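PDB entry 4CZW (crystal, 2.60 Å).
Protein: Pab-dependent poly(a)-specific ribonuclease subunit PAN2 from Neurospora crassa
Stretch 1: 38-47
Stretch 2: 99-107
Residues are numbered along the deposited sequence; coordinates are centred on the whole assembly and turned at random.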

# COMPACT_ATOMS: atom_id res chain seq x y z
N TYR A 38 1.40 -1.59 14.96
CA TYR A 38 1.81 -1.42 13.57
C TYR A 38 1.79 -2.76 12.84
O TYR A 38 2.69 -3.58 13.01
CB TYR A 38 3.19 -0.78 13.49
CG TYR A 38 3.34 0.46 14.34
CD1 TYR A 38 2.83 1.68 13.91
CD2 TYR A 38 3.98 0.41 15.57
CE1 TYR A 38 2.95 2.81 14.69
CE2 TYR A 38 4.11 1.54 16.35
CZ TYR A 38 3.59 2.74 15.91
OH TYR A 38 3.72 3.87 16.68
N PRO A 39 0.75 -2.98 12.02
CA PRO A 39 0.55 -4.25 11.31
C PRO A 39 1.61 -4.52 10.26
O PRO A 39 2.16 -3.58 9.68
CB PRO A 39 -0.82 -4.08 10.67
CG PRO A 39 -0.97 -2.60 10.50
CD PRO A 39 -0.30 -2.00 11.69
N GLY A 40 1.90 -5.80 10.02
CA GLY A 40 2.83 -6.19 8.98
C GLY A 40 2.08 -6.70 7.76
O GLY A 40 0.85 -6.71 7.74
N LEU A 41 2.82 -7.14 6.75
CA LEU A 41 2.21 -7.64 5.52
C LEU A 41 2.53 -9.11 5.29
O LEU A 41 3.67 -9.54 5.46
CB LEU A 41 2.68 -6.80 4.32
CG LEU A 41 2.22 -5.34 4.30
CD1 LEU A 41 2.89 -4.58 3.18
CD2 LEU A 41 0.70 -5.26 4.17
N GLU A 42 1.52 -9.87 4.90
CA GLU A 42 1.67 -11.31 4.69
C GLU A 42 2.47 -11.59 3.42
O GLU A 42 2.42 -10.82 2.46
CB GLU A 42 0.29 -11.98 4.62
CG GLU A 42 -0.56 -11.73 5.86
CD GLU A 42 -1.98 -12.22 5.71
OE1 GLU A 42 -2.29 -12.87 4.69
OE2 GLU A 42 -2.80 -11.95 6.62
N ASN A 43 3.22 -12.69 3.42
CA ASN A 43 4.20 -12.96 2.37
C ASN A 43 3.90 -14.18 1.50
O ASN A 43 4.81 -14.74 0.88
CB ASN A 43 5.59 -13.13 2.99
CG ASN A 43 5.62 -14.19 4.07
OD1 ASN A 43 4.64 -14.89 4.31
ND2 ASN A 43 6.77 -14.33 4.73
N ASN A 44 2.64 -14.61 1.45
CA ASN A 44 2.27 -15.77 0.66
C ASN A 44 1.64 -15.36 -0.66
O ASN A 44 0.77 -16.06 -1.19
CB ASN A 44 1.32 -16.66 1.44
CG ASN A 44 0.07 -15.93 1.89
OD1 ASN A 44 0.11 -14.75 2.22
ND2 ASN A 44 -1.06 -16.64 1.89
N ILE A 45 2.07 -14.22 -1.18
CA ILE A 45 1.51 -13.66 -2.40
C ILE A 45 2.60 -13.48 -3.44
O ILE A 45 3.77 -13.30 -3.10
CB ILE A 45 0.81 -12.31 -2.11
CG1 ILE A 45 -0.04 -12.41 -0.84
CG2 ILE A 45 -0.04 -11.86 -3.30
CD1 ILE A 45 -0.58 -11.09 -0.35
N THR A 46 2.23 -13.57 -4.71
CA THR A 46 3.17 -13.30 -5.80
C THR A 46 3.65 -11.85 -5.69
O THR A 46 2.86 -10.95 -5.41
CB THR A 46 2.53 -13.54 -7.17
OG1 THR A 46 2.01 -14.88 -7.22
CG2 THR A 46 3.55 -13.36 -8.29
N ASN A 47 4.95 -11.65 -5.90
CA ASN A 47 5.58 -10.33 -5.79
C ASN A 47 5.44 -9.73 -4.40
O ASN A 47 5.28 -8.52 -4.25
CB ASN A 47 5.00 -9.37 -6.83
CG ASN A 47 5.12 -9.90 -8.25
OD1 ASN A 47 6.15 -10.46 -8.63
ND2 ASN A 47 4.07 -9.73 -9.04
N SER A 99 -1.78 -8.19 11.16
CA SER A 99 -1.28 -8.29 9.79
C SER A 99 -2.26 -7.81 8.73
O SER A 99 -3.48 -7.88 8.90
CB SER A 99 -0.88 -9.74 9.48
OG SER A 99 -2.01 -10.58 9.42
N CYS A 100 -1.71 -7.31 7.63
CA CYS A 100 -2.48 -6.96 6.44
C CYS A 100 -1.90 -7.71 5.25
O CYS A 100 -0.95 -8.48 5.40
CB CYS A 100 -2.46 -5.45 6.19
SG CYS A 100 -3.25 -4.46 7.48
N HIS A 101 -2.47 -7.49 4.07
CA HIS A 101 -1.90 -8.05 2.85
C HIS A 101 -2.28 -7.19 1.64
O HIS A 101 -3.35 -6.58 1.61
CB HIS A 101 -2.37 -9.50 2.64
CG HIS A 101 -3.83 -9.63 2.33
ND1 HIS A 101 -4.31 -9.80 1.05
CD2 HIS A 101 -4.91 -9.64 3.15
CE1 HIS A 101 -5.62 -9.90 1.09
NE2 HIS A 101 -6.02 -9.81 2.34
N ALA A 102 -1.38 -7.13 0.67
CA ALA A 102 -1.57 -6.28 -0.50
C ALA A 102 -1.82 -7.09 -1.76
O ALA A 102 -1.18 -6.88 -2.79
CB ALA A 102 -0.36 -5.37 -0.69
N THR A 103 -2.77 -8.02 -1.68
CA THR A 103 -3.09 -8.90 -2.80
C THR A 103 -3.58 -8.13 -4.03
O THR A 103 -3.07 -8.32 -5.13
CB THR A 103 -4.16 -9.94 -2.40
OG1 THR A 103 -3.64 -10.79 -1.38
CG2 THR A 103 -4.54 -10.79 -3.60
N ASN A 104 -4.58 -7.28 -3.83
CA ASN A 104 -5.17 -6.51 -4.92
C ASN A 104 -4.15 -5.62 -5.64
O ASN A 104 -4.22 -5.44 -6.86
CB ASN A 104 -6.31 -5.63 -4.41
CG ASN A 104 -7.50 -6.44 -3.94
OD1 ASN A 104 -7.55 -7.66 -4.11
ND2 ASN A 104 -8.48 -5.77 -3.34
N MSE A 105 -3.20 -5.08 -4.89
CA MSE A 105 -2.23 -4.14 -5.43
C MSE A 105 -1.13 -4.84 -6.21
O MSE A 105 -0.62 -4.31 -7.19
CB MSE A 105 -1.64 -3.29 -4.30
CG MSE A 105 -0.19 -3.58 -3.96
SE MSE A 105 1.01 -2.25 -4.71
CE MSE A 105 0.15 -0.67 -3.95
N LEU A 106 -0.76 -6.04 -5.78
CA LEU A 106 0.27 -6.82 -6.46
C LEU A 106 -0.32 -7.48 -7.69
O LEU A 106 0.39 -7.79 -8.65
CB LEU A 106 0.88 -7.86 -5.52
CG LEU A 106 1.61 -7.31 -4.29
CD1 LEU A 106 2.11 -8.44 -3.40
CD2 LEU A 106 2.75 -6.40 -4.70
N ARG A 107 -1.63 -7.71 -7.64
CA ARG A 107 -2.35 -8.27 -8.77
C ARG A 107 -2.52 -7.22 -9.86
O ARG A 107 -2.41 -7.51 -11.05
CB ARG A 107 -3.71 -8.81 -8.32
CG ARG A 107 -4.50 -9.54 -9.38
CD ARG A 107 -5.74 -10.18 -8.78
NE ARG A 107 -5.41 -11.24 -7.83
CZ ARG A 107 -6.21 -11.67 -6.87
NH1 ARG A 107 -7.41 -11.12 -6.71
NH2 ARG A 107 -5.82 -12.64 -6.05
O HOH W 1 -4.37 -9.80 6.46

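The contact between residues 38-47 and 99-107 buries 607 Å² in all, and three residues, Leu106, Ile45 and Cys100, cover the most surface. They mark out its two parts: a short parallel strand pairing around Cys100, and a largely side-chain contact in which Ile45, and the carbonyl oxygens of Thr46 and Asn47, meet the first turn of a helix at Leu106.

Cys100 is fixed through its backbone. Cys100 N donates to Gly40 O at 2.6 Å in a nearly linear hydrogen bond, and Cys100 O accepts from Glu42 N at 2.9 Å, so that both polar groups of its peptide backbone are spent on the first stretch. Gly40 pairs with Ser99 and Leu41 with Cys100, in parallel register, and two CA-H...O contacts accompany the pairing: Ser99 CA lies 3.4 Å from Gly40 O, and Leu41 CA lies 3.3 Å from Cys100 O. The side chains of Leu41 and Cys100 share one face of this small sheet. There Leu41 CD2 approaches Cys100 CB to 3.8 Å, while Cys100 SG packs at 4.0 Å from Pro39 CB. The small side chain suits this buried position: CB meets the leucine and SG the proline ring, with no strong polar partner required. Gly40 contributes no side chain, and its part in the contact is made by its backbone.

Ser99 projects from the other face, where its hydroxyl lies near the carboxylate of Glu42. Ser99 OG and Glu42 OE2 are 3.2 Å apart, a distance compatible with a hydrogen bond, although the hydroxyl proton has another acceptor within reach. A water bridges the same two residues, donating to both Glu42 OE2, at 2.7 Å, and Ser99 O, at 3.2 Å. Extended through m and t rotamers, Glu42 carries its charge to these polar groups, and its carboxylate oxygens are also hydrogen-bonded elsewhere in the structure, which makes its burial tolerable.

Ile45 points toward the second stretch from the loop beyond Glu42. With chi1 m and chi2 t, Ile45 CD1 reaches 3.8 Å from His101 CB and 3.2 Å from Thr103 OG1, whereas Ile45 CG2 lies 4.0 Å from Leu106 CD1. A branched aliphatic side chain can thus touch both the approach to the helix and its first turn. His101 ND1 and Thr103 OG1 are hydrogen-bonded at 2.7 Å, so the threonine hydroxyl has a polar partner despite its close apolar neighbour.

Leu106 covers the largest area, 81 Å². Ala102 occupies the N-cap position, Leu106 N donates to Ala102 O at 3.1 Å in the first turn of the helix, and the leucine points toward the first stretch. In the m, t conformation, Leu106 CD1 lies 3.3 Å from both Thr46 O and Asn47 O, while Leu106 CD2 is 4.3 Å from Asn47 CB. The leucine therefore packs against backbone as well as side chains, and Asn47 is buried with its OD1 hydrogen-bonded elsewhere.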